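Local coordinates for possible adhesin (Caldicellulosiruptor kronotskyensis, PDB 4WA0), which probably mediates attachment of the cell to cellulose as a tapirin, this chain being the C-terminal beta-helix domain, at residues 17-22 and 36-41; 54-59 and 81-86. All coordinates share one frame; numbering follows the deposited sequence.

Interaction 1: 17-22 and 36-41; sequences ALNTNK and DLTIDG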
loop_
_atom_site.group_PDB
_atom_site.type_symbol
_atom_site.label_atom_id
_atom_site.label_comp_id
_atom_site.label_asym_id
_atom_site.label_seq_id
_atom_site.Cartn_x
_atom_site.Cartn_y
_atom_site.Cartn_z
ATOM N N ALA A 17 7.252 10.031 4.215
ATOM C CA ALA A 17 7.701 8.684 3.960
ATOM C C ALA A 17 7.246 7.673 5.051
ATOM O O ALA A 17 7.277 7.968 6.238
ATOM C CB ALA A 17 9.210 8.621 3.758
ATOM N N LEU A 18 6.879 6.479 4.602
ATOM C CA LEU A 18 6.362 5.414 5.497
ATOM C C LEU A 18 7.247 4.184 5.309
ATOM O O LEU A 18 7.361 3.658 4.202
ATOM C CB LEU A 18 4.899 5.112 5.182
ATOM C CG LEU A 18 4.369 3.798 5.836
ATOM C CD1 LEU A 18 4.340 3.824 7.367
ATOM C CD2 LEU A 18 2.951 3.460 5.384
ATOM N N ASN A 19 7.823 3.683 6.418
ATOM C CA ASN A 19 8.495 2.423 6.455
ATOM C C ASN A 19 7.737 1.474 7.358
ATOM O O ASN A 19 7.657 1.696 8.569
ATOM C CB ASN A 19 9.900 2.602 6.978
ATOM C CG ASN A 19 10.710 3.573 6.121
ATOM O OD1 ASN A 19 10.699 3.523 4.914
ATOM N ND2 ASN A 19 11.439 4.458 6.788
ATOM N N THR A 20 7.085 0.449 6.807
ATOM C CA THR A 20 6.382 -0.527 7.618
ATOM C C THR A 20 7.322 -1.497 8.380
ATOM O O THR A 20 8.528 -1.603 8.150
ATOM C CB THR A 20 5.333 -1.344 6.856
ATOM O OG1 THR A 20 5.987 -2.285 6.031
ATOM C CG2 THR A 20 4.535 -0.485 5.968
ATOM N N ASN A 21 6.721 -2.176 9.351
ATOM C CA ASN A 21 7.411 -3.209 10.051
ATOM C C ASN A 21 7.231 -4.536 9.310
ATOM O O ASN A 21 6.415 -4.646 8.387
ATOM C CB ASN A 21 6.875 -3.341 11.486
ATOM C CG ASN A 21 5.380 -3.618 11.581
ATOM O OD1 ASN A 21 4.576 -3.028 10.879
ATOM N ND2 ASN A 21 4.993 -4.429 12.548
ATOM N N LYS A 22 8.062 -5.540 9.660
ATOM C CA LYS A 22 7.832 -6.911 9.143
ATOM C C LYS A 22 6.599 -7.591 9.708
ATOM O O LYS A 22 6.105 -7.297 10.824
ATOM C CB LYS A 22 9.046 -7.738 9.505
ATOM C CG LYS A 22 10.287 -7.215 8.730
ATOM C CD LYS A 22 11.532 -7.876 9.195
ATOM C CE LYS A 22 12.809 -7.222 8.734
ATOM N NZ LYS A 22 13.132 -7.340 7.315
ATOM N N ASP A 36 8.019 8.438 0.059
ATOM C CA ASP A 36 8.355 7.063 -0.312
ATOM C C ASP A 36 7.746 6.030 0.658
ATOM O O ASP A 36 7.863 6.170 1.916
ATOM C CB ASP A 36 9.905 6.886 -0.347
ATOM C CG ASP A 36 10.598 7.766 -1.418
ATOM O OD1 ASP A 36 9.897 8.263 -2.354
ATOM O OD2 ASP A 36 11.851 7.937 -1.272
ATOM N N LEU A 37 7.132 5.002 0.094
ATOM C CA LEU A 37 6.473 3.904 0.865
ATOM C C LEU A 37 7.258 2.591 0.736
ATOM O O LEU A 37 7.296 1.996 -0.365
ATOM C CB LEU A 37 5.052 3.761 0.355
ATOM C CG LEU A 37 3.979 3.280 1.328
ATOM C CD1 LEU A 37 2.541 3.444 0.791
ATOM C CD2 LEU A 37 4.266 1.813 1.706
ATOM N N THR A 38 7.891 2.136 1.839
ATOM C CA THR A 38 8.700 0.966 1.897
ATOM C C THR A 38 8.006 -0.050 2.758
ATOM O O THR A 38 7.781 0.144 3.969
ATOM C CB THR A 38 10.091 1.282 2.422
ATOM O OG1 THR A 38 10.692 2.267 1.532
ATOM C CG2 THR A 38 10.879 0.051 2.388
ATOM N N ILE A 39 7.589 -1.089 2.061
ATOM C CA ILE A 39 6.845 -2.206 2.683
ATOM C C ILE A 39 7.831 -3.309 3.005
ATOM O O ILE A 39 8.404 -3.993 2.092
ATOM C CB ILE A 39 5.735 -2.711 1.757
ATOM C CG1 ILE A 39 4.728 -1.590 1.449
ATOM C CG2 ILE A 39 5.029 -3.915 2.401
ATOM C CD1 ILE A 39 3.571 -1.983 0.513
ATOM N N ASP A 40 7.991 -3.544 4.303
ATOM C CA ASP A 40 8.923 -4.606 4.719
ATOM C C ASP A 40 8.286 -5.983 4.580
ATOM O O ASP A 40 7.051 -6.157 4.404
ATOM C CB ASP A 40 9.452 -4.386 6.160
ATOM C CG ASP A 40 10.934 -4.835 6.297
ATOM O OD1 ASP A 40 11.517 -5.735 5.483
ATOM O OD2 ASP A 40 11.499 -4.327 7.305
ATOM N N GLY A 41 9.167 -6.988 4.615
ATOM C CA GLY A 41 8.723 -8.355 4.310
ATOM C C GLY A 41 7.587 -8.882 5.146
ATOM O O GLY A 41 7.523 -8.631 6.343
HETATM O O HOH W 1 10.119 4.728 2.752
HETATM O O HOH W 2 10.067 -0.677 5.892
HETATM O O HOH W 3 5.154 -6.334 6.545
#
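Lys22 lays its side chain obliquely over the carboxylate of Asp40, with CG 3.4 Å from Asp40 OD2 and NZ 2.9 Å from Asp40 OD1 in a salt bridge. The bend at chi4 (-70°) turns NZ back onto that oxygen. Gly41 N donates to the same OD1 at 2.8 Å, so one oxygen accepts twice, both donors displaced to the same face of the carboxylate plane, NZ on the syn side and the amide on the anti side. Beside this pair, Thr20 OG1 takes over as acceptor from the backbone carbonyls, receiving Asp40 N at 2.9 Å; a chi1 of 74° sets the hydroxyl between its own backbone N and carbonyl carbon. Strands 17-19 and 37-39 run parallel on adjacent coils of the beta-helix, joined by backbone hydrogen bonds Leu18 N to Asp36 O, Thr38 N to Leu18 O and Thr20 N to Thr38 O. Leu18 and Leu37 lie side by side on the buried face, Leu18 CD2 4.2 Å from Leu37 CG; Asn19 and Thr38 do likewise on the other. Asn19 ND2 binds Asn322. Because Lys22 NZ also pairs with Asp61, its charge is shared by two carboxylates, which would be expected to favour the protonated amine.

Interaction 2: 54-59 and 81-86; sequences GEMVIN and KSLKAN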
loop_
_atom_site.group_PDB
_atom_site.type_symbol
_atom_site.label_atom_id
_atom_site.label_comp_id
_atom_site.label_asym_id
_atom_site.label_seq_id
_atom_site.Cartn_x
_atom_site.Cartn_y
_atom_site.Cartn_z
ATOM N N GLY A 54 5.419 8.946 -3.725
ATOM C CA GLY A 54 6.858 8.806 -3.912
ATOM C C GLY A 54 7.142 7.462 -4.532
ATOM O O GLY A 54 6.337 7.011 -5.378
ATOM N N GLU A 55 8.276 6.869 -4.193
ATOM C CA GLU A 55 8.695 5.587 -4.645
ATOM C C GLU A 55 7.941 4.547 -3.786
ATOM O O GLU A 55 7.728 4.823 -2.617
ATOM C CB GLU A 55 10.161 5.412 -4.327
ATOM C CG GLU A 55 11.100 6.386 -5.020
ATOM C CD GLU A 55 11.210 6.221 -6.504
ATOM O OE1 GLU A 55 10.693 5.250 -7.088
ATOM O OE2 GLU A 55 11.915 7.068 -7.100
HETATM N N MSE A 56 7.547 3.402 -4.344
HETATM C CA MSE A 56 7.050 2.272 -3.540
HETATM C C MSE A 56 8.013 1.184 -3.720
HETATM O O MSE A 56 8.413 0.853 -4.843
HETATM C CB MSE A 56 5.686 1.774 -3.980
HETATM C CG MSE A 56 5.118 0.631 -3.128
HETATM SE SE MSE A 56 3.206 0.367 -3.545
HETATM C CE MSE A 56 2.237 1.933 -3.067
ATOM N N VAL A 57 8.406 0.586 -2.613
ATOM C CA VAL A 57 9.320 -0.565 -2.616
ATOM C C VAL A 57 8.692 -1.631 -1.746
ATOM O O VAL A 57 8.285 -1.334 -0.596
ATOM C CB VAL A 57 10.686 -0.171 -2.040
ATOM C CG1 VAL A 57 11.600 -1.374 -1.882
ATOM C CG2 VAL A 57 11.356 0.848 -2.943
ATOM N N ILE A 58 8.716 -2.866 -2.245
ATOM C CA ILE A 58 8.165 -4.035 -1.547
ATOM C C ILE A 58 9.292 -5.015 -1.388
ATOM O O ILE A 58 9.793 -5.514 -2.333
ATOM C CB ILE A 58 6.942 -4.685 -2.208
ATOM C CG1 ILE A 58 5.888 -3.628 -2.508
ATOM C CG2 ILE A 58 6.469 -5.869 -1.324
ATOM C CD1 ILE A 58 4.702 -4.145 -3.330
ATOM N N ASN A 59 9.702 -5.230 -0.159
ATOM C CA ASN A 59 10.797 -6.122 0.145
ATOM C C ASN A 59 10.356 -7.531 0.487
ATOM O O ASN A 59 9.227 -7.766 0.845
ATOM C CB ASN A 59 11.643 -5.478 1.237
ATOM C CG ASN A 59 12.481 -4.285 0.619
ATOM O OD1 ASN A 59 13.086 -4.431 -0.452
ATOM N ND2 ASN A 59 12.510 -3.232 1.260
ATOM N N LYS A 81 6.064 7.640 -8.312
ATOM C CA LYS A 81 7.366 7.353 -8.964
ATOM C C LYS A 81 7.428 5.897 -9.384
ATOM O O LYS A 81 6.497 5.489 -10.095
ATOM C CB LYS A 81 8.531 7.881 -8.107
ATOM C CG LYS A 81 8.357 9.360 -7.768
ATOM C CD LYS A 81 9.503 9.872 -6.923
ATOM C CE LYS A 81 9.243 11.356 -6.607
ATOM N NZ LYS A 81 10.380 11.824 -5.787
ATOM N N SER A 82 8.500 5.173 -9.071
ATOM C CA SER A 82 8.633 3.809 -9.446
ATOM C C SER A 82 8.108 2.855 -8.362
ATOM O O SER A 82 8.061 3.217 -7.137
ATOM C CB SER A 82 10.100 3.531 -9.666
ATOM O OG SER A 82 10.461 4.234 -10.855
ATOM N N LEU A 83 7.633 1.720 -8.833
ATOM C CA LEU A 83 7.363 0.576 -7.984
ATOM C C LEU A 83 8.416 -0.482 -8.177
ATOM O O LEU A 83 8.708 -0.930 -9.355
ATOM C CB LEU A 83 6.037 -0.016 -8.336
ATOM C CG LEU A 83 5.680 -1.341 -7.636
ATOM C CD1 LEU A 83 5.647 -1.280 -6.128
ATOM C CD2 LEU A 83 4.302 -1.729 -8.138
ATOM N N LYS A 84 8.984 -0.954 -7.079
ATOM C CA LYS A 84 10.009 -1.963 -7.159
ATOM C C LYS A 84 9.696 -3.106 -6.208
ATOM O O LYS A 84 9.678 -2.883 -4.984
ATOM C CB LYS A 84 11.398 -1.390 -6.826
ATOM C CG LYS A 84 12.457 -2.450 -6.942
ATOM C CD LYS A 84 13.880 -1.957 -6.861
ATOM C CE LYS A 84 14.724 -2.808 -7.811
ATOM N NZ LYS A 84 16.153 -2.881 -7.443
ATOM N N ALA A 85 9.474 -4.301 -6.777
ATOM C CA ALA A 85 9.239 -5.539 -5.969
ATOM C C ALA A 85 10.516 -6.344 -5.956
ATOM O O ALA A 85 10.906 -6.965 -6.924
ATOM C CB ALA A 85 8.065 -6.297 -6.471
ATOM N N ASN A 86 11.247 -6.242 -4.855
ATOM C CA ASN A 86 12.528 -6.866 -4.734
ATOM C C ASN A 86 12.450 -8.414 -4.566
ATOM O O ASN A 86 11.397 -8.978 -4.219
ATOM C CB ASN A 86 13.361 -6.212 -3.608
ATOM C CG ASN A 86 13.820 -4.814 -3.972
ATOM O OD1 ASN A 86 14.217 -4.558 -5.126
ATOM N ND2 ASN A 86 13.821 -3.932 -3.017
HETATM O O HOH W 4 8.897 -7.950 -3.459
#
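Leu83 drives its CD1 methyl against the selenomethionine at position 56, lying 3.6 Å from Met56 CG and 3.9 Å from SE. The two side chains run side by side and point the same way, each with CG anti to the backbone N (Leu83 chi1 173°). Ile58 reaches the same methyl obliquely, its CD1 4.1 Å from Leu83 CD1, and it also touches Ile39, Ile71 and Ile95 among others. This buried face is the close-packed side of the contact. Strands 56-58 and 83-85 are neighbouring strands of one parallel sheet of the beta-helix, where equivalent strands of successive coils stack in register and their inward side chains fill the core. Backbone hydrogen bonds from Met56 N to Ser82 O, Lys84 N to Met56 O, Ile58 N to Lys84 O and Asn86 N to Ile58 O hold the two together. The face of Val57 and Lys84 is looser and more polar: the two side chains barely meet, and Val57 CG1 instead touches Asn86 ND2 at 3.6 Å. That amide donates to Asn59 OD1 at 2.7 Å, nearly straight at 172°, and with the amide planes only 16° apart the two asparagines form a flat pair at the partly exposed end of the strands. At the other end Glu55 crosses Lys81 at about a right angle, packing CD against Lys81 CB, while Ser82 N donates a hydrogen bond to Glu55 OE1 from above the carboxylate plane, 3.0 Å away; Ser82 OG hydrogen-bonds Glu105 N.

Overall arrangement
From the N terminus the chain runs through strand 10-14 into strand 17-19, passes through strands 24-27 and 30-33, and returns as strand 37-39, where interaction 1 closes the first of these circuits. It then goes round through 44-47 and 50-52 to strand 56-58, and a longer circuit through 69-73 and 76-79 ends at strand 83-85, closing interaction 2. The contacts follow in series, neither nested nor crossed, with centres about 10 Å apart. Strands 37-39 and 56-58 join them directly: Leu37 N to Glu55 O and Ile39 N to Val57 O, each 2.8 Å, are probable hydrogen bonds. Four consecutive strands of one parallel sheet are thereby linked along the beta-helix.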